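Pyridoxine 4-oxidase (PDB 4HA6) oxidises the 4-hydroxymethyl group of pyridoxine with molecular oxygen, giving pyridoxal and hydrogen peroxide, as an FAD-dependent member of the GMC oxidoreductase family. Local coordinates at residues M90-G95 / A123-P128. Sequence-based numbering, arbitrary orientation.
Sequences MGYMRG and AIEDHP. With FAD (flavin-adenine dinucleotide), chain B.
Arg-94, by a salt bridge, and Tyr-92, by a hydrogen bond, converge on the buried carboxylate of Glu-125 and so tie the flavin-binding loop of this GMC oxidoreductase to the end of helix 114-124. The arginine meets the acid side-on: Arg-94 NE reaches Glu-125 OE2 at 2.9 Å with an N-H...O angle of 164°, while Arg-94 NH2 takes Glu-125 OE1 at 2.6 Å. Both oxygens offer their syn lone pairs, and guanidinium and carboxylate are nearly coplanar. Extended side chains from both sides, Arg-94 from CG to NE and Glu-125 beyond CG, close the gap between the backbones, which come no nearer than the 10.1 Å from Tyr-92 CA to Glu-125 CA.

Tyr-92 comes in differently. With CG anti to the backbone N (chi1 -173°), its ring points at the acid, and Tyr-92 OH donates to Glu-125 OE2 over a very short 2.4 Å. That oxygen lies at the ring edge, yet the carboxylate plane stands 81° from the ring. OE2 thus accepts from two donors, and OE1 has a second one in the backbone N of Gly-136, so the carboxylate is held against rotation; this setting probably favours its ionised form. Without the guanidinium, as with an alanine at Arg-94, the buried Glu-125 charge is likely to be left without its mate, the carboxylate steadied mainly by Tyr-92 and Gly-136.

Glu-125 is the first residue to leave the helix and starts the short strand 125-126, while Phe-121 of the same helix touches both Tyr-92 and Arg-94. Just before Tyr-92 in the chain, Gly-91 pairs with the flavin's pyrimidine edge through its backbone: Gly-91 N donates to FAD O4 at 2.7 Å, and Gly-91 O accepts from FAD N3 at 2.8 Å.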
ATOM      1  N   MET A  90       2.854  -6.731   6.691  1.00 28.33           N
ATOM      2  CA  MET A  90       2.461  -6.145   7.981  1.00 13.79           C
ATOM      3  C   MET A  90       3.342  -5.017   8.563  1.00 13.79           C
ATOM      4  O   MET A  90       3.274  -4.727   9.760  1.00 14.17           O
ATOM      5  CB  MET A  90       2.083  -7.223   9.024  1.00 14.95           C
ATOM      6  CG  MET A  90       3.086  -8.362   9.256  1.00 33.71           C
ATOM      7  SD  MET A  90       2.309 -10.004   9.291  1.00 29.62           S
ATOM      8  CE  MET A  90       2.767 -10.606   7.655  1.00 24.04           C
ATOM      9  N   GLY A  91       4.132  -4.361   7.714  1.00 11.83           N
ATOM     10  CA  GLY A  91       4.902  -3.208   8.146  1.00  8.31           C
ATOM     11  C   GLY A  91       3.959  -2.053   8.397  1.00 12.16           C
ATOM     12  O   GLY A  91       2.997  -1.863   7.631  1.00  9.70           O
ATOM     13  N   TYR A  92       4.211  -1.296   9.466  1.00 10.03           N
ATOM     14  CA  TYR A  92       3.419  -0.099   9.768  1.00  9.06           C
ATOM     15  C   TYR A  92       4.304   1.151   9.721  1.00 12.10           C
ATOM     16  O   TYR A  92       5.149   1.364  10.607  1.00  6.46           O
ATOM     17  CB  TYR A  92       2.761  -0.220  11.142  1.00  6.69           C
ATOM     18  CG  TYR A  92       1.797   0.904  11.470  1.00  5.73           C
ATOM     19  CD1 TYR A  92       0.489   0.897  10.980  1.00  5.26           C
ATOM     20  CD2 TYR A  92       2.195   1.969  12.275  1.00  5.68           C
ATOM     21  CE1 TYR A  92      -0.403   1.926  11.290  1.00  8.51           C
ATOM     22  CE2 TYR A  92       1.312   3.004  12.590  1.00  7.75           C
ATOM     23  CZ  TYR A  92       0.025   2.979  12.091  1.00  9.80           C
ATOM     24  OH  TYR A  92      -0.825   4.014  12.406  1.00  4.52           O
ATOM     25  N   MET A  93       4.117   1.962   8.680  1.00  3.69           N
ATOM     26  CA  MET A  93       4.865   3.204   8.504  1.00  3.74           C
ATOM     27  C   MET A  93       3.873   4.319   8.192  1.00  7.03           C
ATOM     28  O   MET A  93       3.248   4.293   7.134  1.00  1.44           O
ATOM     29  CB  MET A  93       5.837   3.081   7.312  1.00  5.71           C
ATOM     30  CG  MET A  93       7.086   2.228   7.551  1.00  3.32           C
ATOM     31  SD  MET A  93       6.809   0.433   7.555  1.00  9.73           S
ATOM     32  CE  MET A  93       8.467  -0.105   7.094  1.00  5.31           C
ATOM     33  N   ARG A  94       3.725   5.298   9.084  1.00  5.97           N
ATOM     34  CA  ARG A  94       2.815   6.415   8.813  1.00  7.40           C
ATOM     35  C   ARG A  94       3.222   7.157   7.541  1.00 10.93           C
ATOM     36  O   ARG A  94       2.385   7.510   6.711  1.00  6.31           O
ATOM     37  CB  ARG A  94       2.813   7.419   9.972  1.00  6.20           C
ATOM     38  CG  ARG A  94       2.243   6.922  11.280  1.00  8.05           C
ATOM     39  CD  ARG A  94       2.447   8.007  12.345  1.00  8.37           C
ATOM     40  NE  ARG A  94       1.744   7.681  13.583  1.00  6.73           N
ATOM     41  CZ  ARG A  94       1.763   8.438  14.676  1.00 10.16           C
ATOM     42  NH1 ARG A  94       2.456   9.574  14.695  1.00  7.08           N
ATOM     43  NH2 ARG A  94       1.095   8.055  15.752  1.00 11.17           N
ATOM     44  N   GLY A  95       4.523   7.375   7.384  1.00  9.34           N
ATOM     45  CA  GLY A  95       5.014   8.250   6.340  1.00  9.43           C
ATOM     46  C   GLY A  95       5.718   9.405   7.029  1.00  8.69           C
ATOM     47  O   GLY A  95       5.755   9.454   8.262  1.00  5.04           O
ATOM     48  N   ALA A 123      -5.691   7.722  17.069  1.00 11.52           N
ATOM     49  CA  ALA A 123      -6.955   7.006  17.285  1.00 12.69           C
ATOM     50  C   ALA A 123      -6.893   5.576  16.736  1.00 15.47           C
ATOM     51  O   ALA A 123      -7.577   4.667  17.232  1.00 10.34           O
ATOM     52  CB  ALA A 123      -8.120   7.758  16.656  1.00 13.07           C
ATOM     53  N   ILE A 124      -6.074   5.377  15.706  1.00 11.57           N
ATOM     54  CA  ILE A 124      -5.966   4.071  15.074  1.00  7.38           C
ATOM     55  C   ILE A 124      -5.059   3.130  15.873  1.00 12.38           C
ATOM     56  O   ILE A 124      -5.337   1.928  16.001  1.00  9.43           O
ATOM     57  CB  ILE A 124      -5.447   4.222  13.639  1.00  7.91           C
ATOM     58  CG1 ILE A 124      -6.591   4.651  12.714  1.00  8.03           C
ATOM     59  CG2 ILE A 124      -4.809   2.924  13.152  1.00  7.20           C
ATOM     60  CD1 ILE A 124      -6.136   5.299  11.419  1.00  9.15           C
ATOM     61  N   GLU A 125      -3.990   3.696  16.431  1.00 10.73           N
ATOM     62  CA  GLU A 125      -2.894   2.908  16.994  1.00 13.38           C
ATOM     63  C   GLU A 125      -3.080   2.433  18.437  1.00 14.65           C
ATOM     64  O   GLU A 125      -3.555   3.187  19.294  1.00 13.75           O
ATOM     65  CB  GLU A 125      -1.617   3.735  16.906  1.00  7.81           C
ATOM     66  CG  GLU A 125      -1.200   3.954  15.478  1.00 11.73           C
ATOM     67  CD  GLU A 125      -0.288   5.126  15.310  1.00 10.17           C
ATOM     68  OE1 GLU A 125       0.057   5.778  16.325  1.00 15.38           O
ATOM     69  OE2 GLU A 125       0.081   5.399  14.155  1.00  8.10           O
ATOM     70  N   ASP A 126      -2.706   1.182  18.697  1.00 10.94           N
ATOM     71  CA  ASP A 126      -2.399   0.762  20.072  1.00 18.28           C
ATOM     72  C   ASP A 126      -0.907   0.495  20.123  1.00 16.32           C
ATOM     73  O   ASP A 126      -0.453  -0.601  19.767  1.00 16.87           O
ATOM     74  CB  ASP A 126      -3.169  -0.489  20.502  1.00 13.29           C
ATOM     75  CG  ASP A 126      -2.873  -0.894  21.970  1.00 23.09           C
ATOM     76  OD1 ASP A 126      -2.581  -0.005  22.809  1.00 18.11           O
ATOM     77  OD2 ASP A 126      -2.938  -2.104  22.283  1.00 22.87           O
ATOM     78  N   HIS A 127      -0.158   1.507  20.560  1.00  9.39           N
ATOM     79  CA  HIS A 127       1.299   1.547  20.435  1.00 16.78           C
ATOM     80  C   HIS A 127       1.967   1.490  21.814  1.00 12.27           C
ATOM     81  O   HIS A 127       1.459   2.073  22.768  1.00 14.85           O
ATOM     82  CB  HIS A 127       1.688   2.852  19.729  1.00 14.45           C
ATOM     83  CG  HIS A 127       3.050   2.836  19.112  1.00 16.41           C
ATOM     84  ND1 HIS A 127       4.204   3.003  19.850  1.00 11.79           N
ATOM     85  CD2 HIS A 127       3.444   2.693  17.824  1.00 13.75           C
ATOM     86  CE1 HIS A 127       5.249   2.946  19.046  1.00 13.64           C
ATOM     87  NE2 HIS A 127       4.817   2.767  17.809  1.00 16.19           N
ATOM     88  N   PRO A 128       3.118   0.802  21.923  1.00 16.75           N
ATOM     89  CA  PRO A 128       3.777   0.723  23.231  1.00 15.87           C
ATOM     90  C   PRO A 128       4.293   2.083  23.716  1.00 22.34           C
ATOM     91  O   PRO A 128       4.491   2.243  24.914  1.00 20.48           O
ATOM     92  CB  PRO A 128       4.938  -0.253  22.988  1.00 15.86           C
ATOM     93  CG  PRO A 128       5.183  -0.211  21.526  1.00 21.61           C
ATOM     94  CD  PRO A 128       3.838   0.029  20.895  1.00 21.23           C
TER
HETATM   95  PA  FAD B 601      -7.584  -3.273  -0.391  1.00  5.73           P
HETATM   96  O1A FAD B 601      -7.161  -3.507   1.053  1.00 11.80           O
HETATM   97  O2A FAD B 601      -6.836  -3.983  -1.484  1.00 14.87           O
HETATM   98  O5B FAD B 601      -9.157  -3.641  -0.484  1.00 10.88           O
HETATM   99  C5B FAD B 601      -9.884  -3.782  -1.700  1.00  9.36           C
HETATM  100  C4B FAD B 601     -11.025  -4.735  -1.375  1.00  7.48           C
HETATM  101  O4B FAD B 601     -12.161  -4.515  -2.219  1.00  9.63           O
HETATM  102  C3B FAD B 601     -10.598  -6.182  -1.584  1.00 14.77           C
HETATM  103  O3B FAD B 601     -11.055  -6.913  -0.434  1.00  7.86           O
HETATM  104  C2B FAD B 601     -11.326  -6.623  -2.852  1.00  9.88           C
HETATM  105  O2B FAD B 601     -11.631  -8.028  -2.825  1.00 13.44           O
HETATM  106  C1B FAD B 601     -12.578  -5.750  -2.832  1.00  9.52           C
HETATM  107  N9A FAD B 601     -13.141  -5.412  -4.173  1.00  6.29           N
HETATM  108  C8A FAD B 601     -12.451  -5.028  -5.269  1.00  7.45           C
HETATM  109  N7A FAD B 601     -13.301  -4.781  -6.303  1.00  6.62           N
HETATM  110  C5A FAD B 601     -14.566  -5.001  -5.874  1.00  8.04           C
HETATM  111  C6A FAD B 601     -15.929  -4.919  -6.460  1.00  9.04           C
HETATM  112  N6A FAD B 601     -16.119  -4.530  -7.761  1.00  5.51           N
HETATM  113  N1A FAD B 601     -16.982  -5.239  -5.655  1.00 12.05           N
HETATM  114  C2A FAD B 601     -16.811  -5.610  -4.369  1.00 11.02           C
HETATM  115  N3A FAD B 601     -15.595  -5.697  -3.784  1.00 10.89           N
HETATM  116  C4A FAD B 601     -14.451  -5.412  -4.468  1.00  7.67           C
HETATM  117  N1  FAD B 601       1.342  -1.884   3.199  1.00  3.53           N
HETATM  118  C2  FAD B 601       2.011  -1.534   4.314  1.00  5.81           C
HETATM  119  O2  FAD B 601       1.816  -0.394   4.791  1.00  5.95           O
HETATM  120  N3  FAD B 601       2.899  -2.350   4.913  1.00  6.79           N
HETATM  121  C4  FAD B 601       3.164  -3.584   4.450  1.00 17.18           C
HETATM  122  O4  FAD B 601       4.007  -4.330   5.014  1.00 23.04           O
HETATM  123  C4X FAD B 601       2.467  -4.041   3.227  1.00 13.55           C
HETATM  124  N5  FAD B 601       2.686  -5.257   2.686  1.00 19.64           N
HETATM  125  C5X FAD B 601       2.017  -5.658   1.575  1.00 22.62           C
HETATM  126  C6  FAD B 601       2.245  -6.920   1.030  1.00 21.04           C
HETATM  127  C7  FAD B 601       1.553  -7.334  -0.105  1.00 21.08           C
HETATM  128  C7M FAD B 601       1.809  -8.705  -0.680  1.00 14.12           C
HETATM  129  C8  FAD B 601       0.561  -6.423  -0.742  1.00 18.15           C
HETATM  130  C8M FAD B 601      -0.179  -6.872  -1.973  1.00 13.74           C
HETATM  131  C9  FAD B 601       0.324  -5.159  -0.204  1.00  9.98           C
HETATM  132  C9A FAD B 601       1.028  -4.750   0.929  1.00 12.21           C
HETATM  133  N10 FAD B 601       0.800  -3.476   1.478  1.00 10.91           N
HETATM  134  C10 FAD B 601       1.508  -3.094   2.626  1.00  8.81           C
HETATM  135  C1' FAD B 601      -0.161  -2.561   0.849  1.00 10.97           C
HETATM  136  C2' FAD B 601      -1.464  -2.446   1.624  1.00 10.50           C
HETATM  137  O2' FAD B 601      -1.928  -3.750   2.008  1.00 13.30           O
HETATM  138  C3' FAD B 601      -2.474  -1.767   0.697  1.00  9.79           C
HETATM  139  O3' FAD B 601      -1.887  -0.554   0.198  1.00  5.53           O
HETATM  140  C4' FAD B 601      -3.775  -1.461   1.417  1.00 10.95           C
HETATM  141  O4' FAD B 601      -4.290  -2.693   1.951  1.00 14.26           O
HETATM  142  C5' FAD B 601      -4.793  -0.802   0.479  1.00  6.90           C
HETATM  143  O5' FAD B 601      -6.087  -0.940   1.062  1.00 11.88           O
HETATM  144  P   FAD B 601      -7.379  -0.476   0.238  1.00 12.17           P
HETATM  145  O1P FAD B 601      -8.580  -0.349   1.166  1.00  8.76           O
HETATM  146  O2P FAD B 601      -7.012   0.688  -0.662  1.00  5.02           O
HETATM  147  O3P FAD B 601      -7.597  -1.713  -0.759  1.00  7.05           O